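Local coordinates for protein Non-reducing end beta-L-arabinofuranosidase (Bacteroides thetaiotaomicron, PDB 5MQO) that probably hydrolyses glycosidic linkages in complex plant pectin as a family GH127 glycoside hydrolase of a gut bacterium, at residues W106-A111 / T462-C467; Q64-T69 / C458-L463; F227-S232 / N257-E262. All blocks are in the same frame, centred on the assembly; numbering follows the deposited sequence.

Contact 1. Residues W106-A111 / T462-C467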
loop_
_atom_site.group_PDB
_atom_site.type_symbol
_atom_site.label_atom_id
_atom_site.label_comp_id
_atom_site.label_asym_id
_atom_site.label_seq_id
_atom_site.Cartn_x
_atom_site.Cartn_y
_atom_site.Cartn_z
ATOM N N TRP A 106 -1.444 6.708 -15.193
ATOM C CA TRP A 106 -2.775 7.323 -15.247
ATOM C C TRP A 106 -3.741 6.418 -16.008
ATOM O O TRP A 106 -4.800 6.036 -15.499
ATOM C CB TRP A 106 -2.696 8.711 -15.917
ATOM C CG TRP A 106 -4.049 9.408 -16.149
ATOM C CD1 TRP A 106 -4.757 10.147 -15.246
ATOM C CD2 TRP A 106 -4.823 9.428 -17.358
ATOM N NE1 TRP A 106 -5.912 10.614 -15.803
ATOM C CE2 TRP A 106 -5.987 10.192 -17.099
ATOM C CE3 TRP A 106 -4.656 8.865 -18.633
ATOM C CZ2 TRP A 106 -6.983 10.420 -18.068
ATOM C CZ3 TRP A 106 -5.651 9.092 -19.607
ATOM C CH2 TRP A 106 -6.803 9.862 -19.309
ATOM N N MET A 107 -3.330 6.081 -17.225
ATOM C CA MET A 107 -4.097 5.270 -18.167
ATOM C C MET A 107 -4.389 3.875 -17.592
ATOM O O MET A 107 -5.488 3.356 -17.730
ATOM C CB MET A 107 -3.317 5.226 -19.493
ATOM C CG MET A 107 -3.537 4.043 -20.405
ATOM S SD MET A 107 -5.010 4.226 -21.387
ATOM C CE MET A 107 -5.255 2.478 -21.689
ATOM N N GLU A 108 -3.408 3.291 -16.925
ATOM C CA GLU A 108 -3.592 2.017 -16.234
ATOM C C GLU A 108 -4.700 2.152 -15.193
ATOM O O GLU A 108 -5.561 1.268 -15.045
ATOM C CB GLU A 108 -2.278 1.589 -15.579
ATOM C CG GLU A 108 -2.280 0.231 -14.905
ATOM C CD GLU A 108 -0.950 -0.109 -14.218
ATOM O OE1 GLU A 108 0.145 0.382 -14.666
ATOM O OE2 GLU A 108 -1.017 -0.875 -13.212
ATOM N N GLY A 109 -4.666 3.272 -14.483
ATOM C CA GLY A 109 -5.747 3.676 -13.608
ATOM C C GLY A 109 -7.099 3.811 -14.305
ATOM O O GLY A 109 -8.093 3.316 -13.781
ATOM N N VAL A 110 -7.146 4.468 -15.467
ATOM C CA VAL A 110 -8.398 4.595 -16.217
ATOM C C VAL A 110 -8.953 3.194 -16.558
ATOM O O VAL A 110 -10.137 2.934 -16.346
ATOM C CB VAL A 110 -8.247 5.450 -17.512
ATOM C CG1 VAL A 110 -9.493 5.374 -18.371
ATOM C CG2 VAL A 110 -7.969 6.920 -17.204
ATOM N N ALA A 111 -8.101 2.302 -17.068
ATOM C CA ALA A 111 -8.498 0.924 -17.389
ATOM C C ALA A 111 -8.978 0.141 -16.199
ATOM O O ALA A 111 -9.775 -0.769 -16.350
ATOM C CB ALA A 111 -7.334 0.172 -18.014
ATOM N N THR A 462 0.202 6.901 -6.930
ATOM C CA THR A 462 -0.740 6.929 -5.812
ATOM C C THR A 462 -2.172 6.721 -6.304
ATOM O O THR A 462 -2.867 5.848 -5.797
ATOM C CB THR A 462 -0.593 8.218 -5.003
ATOM O OG1 THR A 462 0.724 8.236 -4.459
ATOM C CG2 THR A 462 -1.577 8.291 -3.878
ATOM N N LEU A 463 -2.583 7.499 -7.307
ATOM C CA LEU A 463 -3.949 7.466 -7.827
ATOM C C LEU A 463 -4.299 6.123 -8.495
ATOM O O LEU A 463 -5.338 5.542 -8.217
ATOM C CB LEU A 463 -4.196 8.639 -8.795
ATOM C CG LEU A 463 -5.615 8.756 -9.406
ATOM C CD1 LEU A 463 -6.715 8.740 -8.357
ATOM C CD2 LEU A 463 -5.758 9.998 -10.285
ATOM N N ARG A 464 -3.442 5.610 -9.349
ATOM C CA ARG A 464 -3.732 4.310 -9.933
ATOM C C ARG A 464 -3.801 3.207 -8.877
ATOM O O ARG A 464 -4.579 2.270 -9.018
ATOM C CB ARG A 464 -2.740 3.953 -11.042
ATOM C CG ARG A 464 -1.383 3.496 -10.575
ATOM C CD ARG A 464 -1.270 1.979 -10.391
ATOM N NE ARG A 464 -0.321 1.427 -11.344
ATOM C CZ ARG A 464 1.002 1.617 -11.307
ATOM N NH1 ARG A 464 1.578 2.326 -10.347
ATOM N NH2 ARG A 464 1.767 1.086 -12.256
ATOM N N THR A 465 -3.003 3.318 -7.821
ATOM C CA THR A 465 -3.028 2.294 -6.785
ATOM C C THR A 465 -4.370 2.373 -6.070
ATOM O O THR A 465 -5.097 1.372 -5.986
ATOM C CB THR A 465 -1.855 2.420 -5.808
ATOM O OG1 THR A 465 -0.663 1.940 -6.441
ATOM C CG2 THR A 465 -2.091 1.584 -4.578
ATOM N N LEU A 466 -4.718 3.568 -5.610
ATOM C CA LEU A 466 -6.009 3.770 -4.961
ATOM C C LEU A 466 -7.177 3.409 -5.875
ATOM O O LEU A 466 -8.127 2.821 -5.397
ATOM C CB LEU A 466 -6.164 5.185 -4.406
ATOM C CG LEU A 466 -5.183 5.543 -3.286
ATOM C CD1 LEU A 466 -5.042 7.047 -3.155
ATOM C CD2 LEU A 466 -5.623 4.940 -1.975
ATOM N N CYS A 467 -7.092 3.713 -7.176
ATOM C CA CYS A 467 -8.113 3.270 -8.160
ATOM C C CYS A 467 -8.246 1.736 -8.301
ATOM O O CYS A 467 -9.168 1.266 -8.955
ATOM C CB CYS A 467 -7.846 3.858 -9.557
ATOM S SG CYS A 467 -8.221 5.613 -9.757
#
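Gly109 and Arg464 bring their helices so close that their CA atoms stand only 4.2 Å apart. With no side chain between them, Gly109 CA lies directly against the base of the arginine, 4.0 Å from Arg464 CB. Glycine therefore suits the place: it lets helix 102-117 run almost backbone to backbone against helix 458-466. One turn further along, the CB of Cys467 approaches Gly109 O at 4.3 Å, so this half is filled by small groups.

The other half is polar and less tightly packed; Glu108 is buried, and Arg464 is partly exposed. The arginine's CG lies between the backbone N and the carbonyl carbon (chi1 77°), and further bends along the chain fold the guanidinium back beside Glu108, whose own chain reaches out extended. The arginine grips the carboxylate side-on, using two nitrogens for two oxygens: Arg464 NE donates to Glu108 OE2 at 3.0 Å, and Arg464 NH2 to Glu108 OE1, also at 3.0 Å. The two flat groups are not coplanar but turned 70° apart, and both donors come from above the carboxylate plane. Weak bonds add Gln468 to OE2 and Asn461 to the arginine's NH1, while Met199 and Val203 of helix 192-208 press on Glu108 with apolar surface. With a leucine in place of Arg464, Glu108 would probably lose its countercharge among these apolar neighbours, its carboxylate keeping the weak bond from Gln468 but freer to turn.

Both helices belong to the GH127 catalytic domain, whose clan is that of the six-hairpin (alpha/alpha)6 barrels. The paired bonds fix the rotation of the carboxylate, and an ion pair in so largely buried a contact is likely to tie the two helices together as well as balance the charge.

Contact 2. Residues Q64-T69 / C458-L463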
loop_
_atom_site.group_PDB
_atom_site.type_symbol
_atom_site.label_atom_id
_atom_site.label_comp_id
_atom_site.label_asym_id
_atom_site.label_seq_id
_atom_site.Cartn_x
_atom_site.Cartn_y
_atom_site.Cartn_z
ATOM N N GLN A 64 -9.840 12.988 -13.973
ATOM C CA GLN A 64 -10.020 14.174 -14.833
ATOM C C GLN A 64 -9.070 15.268 -14.401
ATOM O O GLN A 64 -8.330 15.805 -15.204
ATOM C CB GLN A 64 -11.433 14.754 -14.756
ATOM C CG GLN A 64 -12.576 13.805 -15.083
ATOM C CD GLN A 64 -13.694 13.876 -14.033
ATOM O OE1 GLN A 64 -14.261 14.948 -13.763
ATOM N NE2 GLN A 64 -13.998 12.730 -13.422
ATOM N N SER A 65 -9.093 15.581 -13.110
ATOM C CA SER A 65 -8.225 16.612 -12.516
ATOM C C SER A 65 -6.736 16.477 -12.856
ATOM O O SER A 65 -6.054 17.499 -13.019
ATOM C CB SER A 65 -8.388 16.627 -11.001
ATOM O OG SER A 65 -7.546 17.601 -10.430
ATOM N N MET A 66 -6.245 15.237 -12.958
ATOM C CA MET A 66 -4.848 14.971 -13.288
ATOM C C MET A 66 -4.534 15.099 -14.778
ATOM O O MET A 66 -3.462 15.551 -15.139
ATOM C CB MET A 66 -4.420 13.592 -12.793
ATOM C CG MET A 66 -2.906 13.441 -12.751
ATOM S SD MET A 66 -2.385 12.087 -11.690
ATOM C CE MET A 66 -2.450 10.715 -12.843
ATOM N N TRP A 67 -5.455 14.687 -15.637
ATOM C CA TRP A 67 -5.341 14.930 -17.073
ATOM C C TRP A 67 -5.377 16.426 -17.399
ATOM O O TRP A 67 -4.781 16.864 -18.382
ATOM C CB TRP A 67 -6.478 14.221 -17.799
ATOM C CG TRP A 67 -6.458 14.381 -19.275
ATOM C CD1 TRP A 67 -7.223 15.231 -20.015
ATOM C CD2 TRP A 67 -5.631 13.670 -20.198
ATOM N NE1 TRP A 67 -6.929 15.092 -21.344
ATOM C CE2 TRP A 67 -5.955 14.137 -21.487
ATOM C CE3 TRP A 67 -4.648 12.674 -20.060
ATOM C CZ2 TRP A 67 -5.332 13.640 -22.644
ATOM C CZ3 TRP A 67 -4.027 12.181 -21.204
ATOM C CH2 TRP A 67 -4.376 12.666 -22.484
ATOM N N ASN A 68 -6.073 17.206 -16.574
ATOM C CA ASN A 68 -6.255 18.628 -16.837
ATOM C C ASN A 68 -5.021 19.445 -16.525
ATOM O O ASN A 68 -4.660 20.301 -17.323
ATOM C CB ASN A 68 -7.511 19.174 -16.146
ATOM C CG ASN A 68 -8.788 18.831 -16.918
ATOM O OD1 ASN A 68 -8.879 17.781 -17.582
ATOM N ND2 ASN A 68 -9.773 19.721 -16.850
ATOM N N THR A 69 -4.355 19.183 -15.403
ATOM C CA THR A 69 -3.020 19.779 -15.177
ATOM C C THR A 69 -2.083 19.330 -16.319
ATOM O O THR A 69 -1.167 20.066 -16.713
ATOM C CB THR A 69 -2.418 19.435 -13.785
ATOM O OG1 THR A 69 -2.707 18.078 -13.462
ATOM C CG2 THR A 69 -3.010 20.305 -12.670
ATOM N N CYS A 458 5.306 10.367 -8.229
ATOM C CA CYS A 458 4.548 9.530 -7.302
ATOM C C CYS A 458 2.987 9.652 -7.370
ATOM O O CYS A 458 2.308 8.615 -7.279
ATOM C CB CYS A 458 5.073 9.748 -5.865
ATOM S SG CYS A 458 4.841 8.378 -4.687
ATOM N N PRO A 459 2.408 10.882 -7.539
ATOM C CA PRO A 459 0.934 11.000 -7.524
ATOM C C PRO A 459 0.204 10.105 -8.543
ATOM O O PRO A 459 -0.799 9.489 -8.184
ATOM C CB PRO A 459 0.671 12.501 -7.765
ATOM C CG PRO A 459 1.923 13.166 -7.365
ATOM C CD PRO A 459 3.029 12.204 -7.700
ATOM N N PRO A 460 0.719 9.995 -9.777
ATOM C CA PRO A 460 0.137 9.006 -10.674
ATOM C C PRO A 460 0.120 7.577 -10.120
ATOM O O PRO A 460 -0.883 6.880 -10.241
ATOM C CB PRO A 460 1.024 9.108 -11.909
ATOM C CG PRO A 460 1.467 10.530 -11.912
ATOM C CD PRO A 460 1.710 10.836 -10.472
ATOM N N ASN A 461 1.213 7.164 -9.496
ATOM C CA ASN A 461 1.262 5.854 -8.875
ATOM C C ASN A 461 0.277 5.818 -7.700
ATOM O O ASN A 461 -0.440 4.813 -7.503
ATOM C CB ASN A 461 2.715 5.493 -8.464
ATOM C CG ASN A 461 2.845 4.079 -7.898
ATOM O OD1 ASN A 461 1.950 3.258 -8.039
ATOM N ND2 ASN A 461 3.955 3.802 -7.231
ATOM N N THR A 462 0.202 6.901 -6.930
ATOM C CA THR A 462 -0.740 6.929 -5.812
ATOM C C THR A 462 -2.172 6.721 -6.304
ATOM O O THR A 462 -2.867 5.848 -5.797
ATOM C CB THR A 462 -0.593 8.218 -5.003
ATOM O OG1 THR A 462 0.724 8.236 -4.459
ATOM C CG2 THR A 462 -1.577 8.291 -3.878
ATOM N N LEU A 463 -2.583 7.499 -7.307
ATOM C CA LEU A 463 -3.949 7.466 -7.827
ATOM C C LEU A 463 -4.299 6.123 -8.495
ATOM O O LEU A 463 -5.338 5.542 -8.217
ATOM C CB LEU A 463 -4.196 8.639 -8.795
ATOM C CG LEU A 463 -5.615 8.756 -9.406
ATOM C CD1 LEU A 463 -6.715 8.740 -8.357
ATOM C CD2 LEU A 463 -5.758 9.998 -10.285
#
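The pyrrolidine ring of Pro460 carries the terminal methyl of Met66 against its CA and CB side: Met66 CE is 3.8 Å from Pro460 CA and 3.9 Å from Pro460 CB. That same methyl also lies beside CD1 of the Trp106 indole, so it touches both a proline and an aromatic of helix 102-117. The indole of Trp106 is in turn stacked with that of Trp67, which follows Met66 in sequence.

Methionine suits this place because its unbranched, flexible chain can span the distance between the helices; the nearest CA atoms, those of Met66 and Pro460, are 8.2 Å apart. Its CG is anti to the backbone N (chi1 -163°), which sends the chain out from helix 50-69, and a bend at the last torsion (chi3 87°) turns the methyl onto the proline. The sulfur meets a second partner, with Met66 SD 4.2 Å from Leu463 CD2, one turn along the opposing helix.

In the helical barrel of the catalytic domain, this is apolar packing between the first long helix of the chain and the late helix 458-466. Two prolines in a row, Pro459 and Pro460, are well placed near the start of that late helix, where a missing backbone N-H costs no bond. Leu463 also touches Phe58, Ser62 and Leu63, which extends the packing along helix 50-69.

Each segment has a threonine that folds back on its own helix. Thr69 OG1 donates to Met66 O at 3.1 Å, from above the carbonyl plane. Cys458 O takes two donors, Thr462 N at 2.7 Å and Thr462 OG1 at 3.3 Å, while the sulfur of Cys458 forms a disulfide with Cys383 of helix 382-399.

Contact 3. Residues F227-S232 / N257-E262; sequences FYETAS and NPRYLE
Glu229 and Arg259 form a surface salt bridge between two helices of the catalytic domain's helical barrel, 212-230 and 258-270; the second of these opens with an asparagine N-cap.

The charged interaction is concentrated on one oxygen. Arg259 turns the NE side of its guanidinium to the acid, and both donors converge on Glu229 OE2: the bond from Arg259 NE to Glu229 OE2 is 3.1 Å and that from Arg259 NH2 to the same OE2 is 3.3 Å. Both nitrogens approach from the same face of the carboxylate, NE nearer the plane on the syn side and NH2 from well above it; the two flat groups are turned 69° apart. OE2 lies in the guanidinium plane, at its edge. Long side chains are needed here, since the nearest CA atoms, those of Glu229 and Arg259, are 11.1 Å apart. The glutamate chain is extended beyond CG, while the arginine starts with CG anti to the backbone N (chi1 -174°) and bends at the next bond to meet it. Asp222 forms a second, long and weak ion pair with Arg259 NH1, and its same carboxylate oxygen is hydrogen-bonded to the hydroxyl of Tyr260.

Packing accompanies the polar bonds. Tyr260 is buried against Val218 and Cys225 of helix 212-230, so the same two helices also meet through this ring. Arg259 touches Cys225 as well.

The last kind is helix capping. Pro258, which has no N-H to satisfy, fits the first turn, and Asn257 supplies a side-chain acceptor for the turn's backbone: Arg259 N donates to Asn257 OD1 at 3.1 Å. The other branch of that amide places Asn257 ND2 3.2 Å above the ring plane of Tyr260, toward the rim.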
loop_
_atom_site.group_PDB
_atom_site.type_symbol
_atom_site.label_atom_id
_atom_site.label_comp_id
_atom_site.label_asym_id
_atom_site.label_seq_id
_atom_site.Cartn_x
_atom_site.Cartn_y
_atom_site.Cartn_z
ATOM N N PHE A 227 17.849 -4.847 -25.077
ATOM C CA PHE A 227 18.625 -3.851 -24.354
ATOM C C PHE A 227 19.497 -4.426 -23.227
ATOM O O PHE A 227 20.588 -3.927 -22.991
ATOM C CB PHE A 227 17.681 -2.807 -23.792
ATOM C CG PHE A 227 18.369 -1.649 -23.156
ATOM C CD1 PHE A 227 18.813 -1.725 -21.843
ATOM C CD2 PHE A 227 18.546 -0.464 -23.858
ATOM C CE1 PHE A 227 19.435 -0.650 -21.252
ATOM C CE2 PHE A 227 19.179 0.620 -23.271
ATOM C CZ PHE A 227 19.618 0.528 -21.962
ATOM N N TYR A 228 19.003 -5.442 -22.514
ATOM C CA TYR A 228 19.755 -6.068 -21.415
ATOM C C TYR A 228 20.701 -7.133 -21.903
ATOM O O TYR A 228 21.664 -7.417 -21.229
ATOM C CB TYR A 228 18.830 -6.640 -20.334
ATOM C CG TYR A 228 18.186 -5.561 -19.468
ATOM C CD1 TYR A 228 18.926 -4.883 -18.475
ATOM C CD2 TYR A 228 16.835 -5.197 -19.641
ATOM C CE1 TYR A 228 18.340 -3.883 -17.683
ATOM C CE2 TYR A 228 16.240 -4.204 -18.855
ATOM C CZ TYR A 228 16.991 -3.545 -17.875
ATOM O OH TYR A 228 16.395 -2.564 -17.101
ATOM N N GLU A 229 20.439 -7.714 -23.069
ATOM C CA GLU A 229 21.366 -8.668 -23.696
ATOM C C GLU A 229 22.574 -8.005 -24.387
ATOM O O GLU A 229 23.505 -8.698 -24.776
ATOM C CB GLU A 229 20.617 -9.550 -24.711
ATOM C CG GLU A 229 19.712 -10.620 -24.092
ATOM C CD GLU A 229 18.836 -11.357 -25.114
ATOM O OE1 GLU A 229 19.180 -11.402 -26.320
ATOM O OE2 GLU A 229 17.784 -11.900 -24.707
ATOM N N THR A 230 22.559 -6.678 -24.527
ATOM C CA THR A 230 23.449 -5.954 -25.450
ATOM C C THR A 230 24.238 -4.834 -24.776
ATOM O O THR A 230 25.448 -4.749 -24.966
ATOM C CB THR A 230 22.625 -5.376 -26.628
ATOM O OG1 THR A 230 22.015 -6.455 -27.345
ATOM C CG2 THR A 230 23.481 -4.576 -27.601
ATOM N N ALA A 231 23.542 -3.974 -24.025
ATOM C CA ALA A 231 24.151 -2.919 -23.187
ATOM C C ALA A 231 25.168 -3.415 -22.155
ATOM O O ALA A 231 25.275 -4.616 -21.867
ATOM C CB ALA A 231 23.068 -2.105 -22.479
ATOM N N SER A 232 25.898 -2.455 -21.593
ATOM C CA SER A 232 27.042 -2.746 -20.729
ATOM C C SER A 232 26.634 -3.198 -19.325
ATOM O O SER A 232 25.726 -2.620 -18.715
ATOM C CB SER A 232 27.974 -1.534 -20.644
ATOM O OG SER A 232 27.252 -0.384 -20.259
ATOM N N ASN A 257 5.938 -16.447 -22.295
ATOM C CA ASN A 257 7.162 -16.344 -23.063
ATOM C C ASN A 257 8.396 -16.494 -22.163
ATOM O O ASN A 257 8.760 -15.523 -21.484
ATOM C CB ASN A 257 7.171 -15.001 -23.782
ATOM C CG ASN A 257 8.418 -14.779 -24.614
ATOM O OD1 ASN A 257 9.439 -15.440 -24.430
ATOM N ND2 ASN A 257 8.344 -13.817 -25.522
ATOM N N PRO A 258 9.081 -17.676 -22.205
ATOM C CA PRO A 258 10.212 -17.988 -21.276
ATOM C C PRO A 258 11.339 -16.980 -21.229
ATOM O O PRO A 258 12.026 -16.883 -20.215
ATOM C CB PRO A 258 10.774 -19.330 -21.795
ATOM C CG PRO A 258 10.238 -19.473 -23.165
ATOM C CD PRO A 258 8.920 -18.753 -23.201
ATOM N N ARG A 259 11.532 -16.258 -22.322
ATOM C CA ARG A 259 12.532 -15.195 -22.393
ATOM C C ARG A 259 12.307 -14.127 -21.292
ATOM O O ARG A 259 13.264 -13.542 -20.778
ATOM C CB ARG A 259 12.519 -14.597 -23.810
ATOM C CG ARG A 259 13.595 -13.575 -24.091
ATOM C CD ARG A 259 14.031 -13.649 -25.548
ATOM N NE ARG A 259 14.977 -12.575 -25.885
ATOM C CZ ARG A 259 14.688 -11.459 -26.562
ATOM N NH1 ARG A 259 13.449 -11.205 -27.016
ATOM N NH2 ARG A 259 15.659 -10.572 -26.785
ATOM N N TYR A 260 11.047 -13.918 -20.911
ATOM C CA TYR A 260 10.699 -12.879 -19.947
ATOM C C TYR A 260 11.016 -13.284 -18.507
ATOM O O TYR A 260 11.504 -12.464 -17.704
ATOM C CB TYR A 260 9.225 -12.484 -20.104
ATOM C CG TYR A 260 8.859 -11.961 -21.492
ATOM C CD1 TYR A 260 9.830 -11.459 -22.375
ATOM C CD2 TYR A 260 7.534 -11.936 -21.911
ATOM C CE1 TYR A 260 9.494 -10.987 -23.624
ATOM C CE2 TYR A 260 7.190 -11.442 -23.162
ATOM C CZ TYR A 260 8.181 -10.966 -24.018
ATOM O OH TYR A 260 7.858 -10.467 -25.267
ATOM N N LEU A 261 10.724 -14.537 -18.182
ATOM C CA LEU A 261 11.147 -15.120 -16.928
ATOM C C LEU A 261 12.672 -15.166 -16.850
ATOM O O LEU A 261 13.226 -14.858 -15.802
ATOM C CB LEU A 261 10.566 -16.523 -16.792
ATOM C CG LEU A 261 10.904 -17.331 -15.540
ATOM C CD1 LEU A 261 10.489 -16.576 -14.285
ATOM C CD2 LEU A 261 10.239 -18.698 -15.599
ATOM N N GLU A 262 13.355 -15.546 -17.933
ATOM C CA GLU A 262 14.835 -15.580 -17.905
ATOM C C GLU A 262 15.433 -14.200 -17.667
ATOM O O GLU A 262 16.439 -14.085 -16.966
ATOM C CB GLU A 262 15.460 -16.185 -19.177
ATOM C CG GLU A 262 15.474 -17.715 -19.239
ATOM C CD GLU A 262 16.024 -18.400 -17.980
ATOM O OE1 GLU A 262 17.178 -18.082 -17.566
ATOM O OE2 GLU A 262 15.280 -19.248 -17.410
#

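Overall arrangement
All three contacts lie within the GH127 catalytic domain. Contacts 1 and 2 are neighbours, their centres about 8 Å apart. They share Thr462 and Leu463 on helix 458-466, against which pack helices 50-69 and 102-117, successive in the chain. Both join the early part of the domain to its late part, more than 350 residues away, consistent with closing the helical barrel. Contact 3 falls between those ends in sequence, a local link of helices 212-230 and 258-270. Its centre is about 28 Å from that of contact 1 and 32 Å from that of contact 2, and it touches neither. Contacts 1 and 2 are buried, whereas contact 3 lies at the surface.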